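Local coordinates for putative p22 protein (Leishmania major, PDB 1YQF) that is of unknown function but is a homologue of human p32 in the MAM33 family of acidic mitochondrial matrix proteins and probably forms a trimer, at the interface of chains A and B. Numbering follows the deposited sequence. Chains: chain A/B, hypothetical protein Lmaj011689.

The interface of chains A and B. Residues chain A 27, 30-31, 34, 198; chain B 157-158, 161.
B:Leu158, on helix 156-168 of one subunit, packs its branched end against A:Thr31, A:Leu27 and A:Ala30 on helix 23-39 of its neighbour, a compact example of apolar side-chain packing between subunits. Methyl CD1 does most of the touching. CD1 of B:Leu158 lies 3.4 Å from the methyl CG2 of A:Thr31, tighter than usual for two carbons, and the two side chains meet at about a right angle. From another side, CD1 of A:Leu27 comes within 3.7 Å of CD1 of B:Leu158. CB of A:Ala30 adds a third wall, 3.8 Å from CD1 of B:Leu158. In B:Leu158 CG stands anti to the backbone N (chi1 177°), which extends the branch away from its own helix and towards helix 23-39. A:Met198 of helix 173-202 lies at the margin of the patch, with SD 4.4 Å from CD1 of B:Leu158.

One helical turn further on, B:Cys161 widens the apolar patch: its CB rests against CD1 of A:Leu27, and its sulfur SG lies 3.9 Å from CB of A:Ala30.

Within chain A, the hydroxyl OG1 of A:Thr31 donates a hydrogen bond of 3.1 Å to the carbonyl O of A:Leu27, arriving 26° off the carbonyl plane; this helps fix the side-chain rotation that turns CG2 toward B:Leu158. At the rim, the carboxylates of A:Glu34 and B:Asp157 stay apart, OE2 to OD2 being 6.0 Å.

The patch thus joins chains A and B of the deposited trimer through side-chain packing, and plausibly contributes to a p32-like trimer.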
loop_
_atom_site.group_PDB
_atom_site.type_symbol
_atom_site.label_atom_id
_atom_site.label_comp_id
_atom_site.label_asym_id
_atom_site.label_seq_id
_atom_site.Cartn_x
_atom_site.Cartn_y
_atom_site.Cartn_z
ATOM N N LEU A 27 -12.963 32.214 -7.370
ATOM C CA LEU A 27 -13.077 30.914 -6.717
ATOM C C LEU A 27 -14.027 31.044 -5.530
ATOM O O LEU A 27 -14.886 30.194 -5.332
ATOM C CB LEU A 27 -11.706 30.394 -6.258
ATOM C CG LEU A 27 -11.697 29.018 -5.567
ATOM C CD1 LEU A 27 -12.176 27.917 -6.500
ATOM C CD2 LEU A 27 -10.312 28.679 -5.032
ATOM N N ALA A 30 -17.450 31.150 -6.751
ATOM C CA ALA A 30 -17.776 29.830 -7.288
ATOM C C ALA A 30 -18.134 28.832 -6.188
ATOM O O ALA A 30 -19.096 28.087 -6.323
ATOM C CB ALA A 30 -16.617 29.296 -8.128
ATOM N N THR A 31 -17.359 28.818 -5.107
ATOM C CA THR A 31 -17.623 27.915 -3.987
ATOM C C THR A 31 -18.873 28.359 -3.240
ATOM O O THR A 31 -19.666 27.530 -2.813
ATOM C CB THR A 31 -16.427 27.842 -3.014
ATOM O OG1 THR A 31 -16.017 29.166 -2.628
ATOM C CG2 THR A 31 -15.208 27.246 -3.692
ATOM N N GLU A 34 -21.840 27.270 -5.196
ATOM C CA GLU A 34 -22.032 25.827 -5.069
ATOM C C GLU A 34 -22.610 25.469 -3.701
ATOM O O GLU A 34 -23.464 24.600 -3.602
ATOM C CB GLU A 34 -20.717 25.074 -5.302
ATOM C CG GLU A 34 -20.201 25.142 -6.733
ATOM C CD GLU A 34 -21.204 24.648 -7.756
ATOM O OE1 GLU A 34 -21.579 23.458 -7.693
ATOM O OE2 GLU A 34 -21.620 25.455 -8.619
ATOM N N MET A 198 -12.795 25.357 1.325
ATOM C CA MET A 198 -12.135 25.912 0.151
ATOM C C MET A 198 -12.510 27.380 -0.009
ATOM O O MET A 198 -11.698 28.189 -0.456
ATOM C CB MET A 198 -12.519 25.151 -1.114
ATOM C CG MET A 198 -11.884 25.738 -2.363
ATOM S SD MET A 198 -12.277 24.830 -3.828
ATOM C CE MET A 198 -10.970 23.620 -3.812
ATOM N N ASP B 157 -17.539 25.129 -13.706
ATOM C CA ASP B 157 -17.201 26.517 -13.385
ATOM C C ASP B 157 -16.274 26.604 -12.169
ATOM O O ASP B 157 -15.348 27.415 -12.150
ATOM C CB ASP B 157 -18.462 27.352 -13.143
ATOM C CG ASP B 157 -18.148 28.815 -12.861
ATOM O OD1 ASP B 157 -17.300 29.402 -13.573
ATOM O OD2 ASP B 157 -18.697 29.457 -11.943
ATOM N N LEU B 158 -16.537 25.776 -11.156
ATOM C CA LEU B 158 -15.669 25.691 -9.981
ATOM C C LEU B 158 -14.331 25.049 -10.332
ATOM O O LEU B 158 -13.299 25.446 -9.799
ATOM C CB LEU B 158 -16.347 24.895 -8.859
ATOM C CG LEU B 158 -15.535 24.653 -7.577
ATOM C CD1 LEU B 158 -15.248 25.956 -6.846
ATOM C CD2 LEU B 158 -16.260 23.683 -6.658
ATOM N N CYS B 161 -12.165 27.652 -11.999
ATOM C CA CYS B 161 -11.657 28.584 -10.988
ATOM C C CYS B 161 -10.517 28.031 -10.128
ATOM O O CYS B 161 -9.650 28.794 -9.702
ATOM C CB CYS B 161 -12.792 29.060 -10.081
ATOM S SG CYS B 161 -13.953 30.175 -10.893
#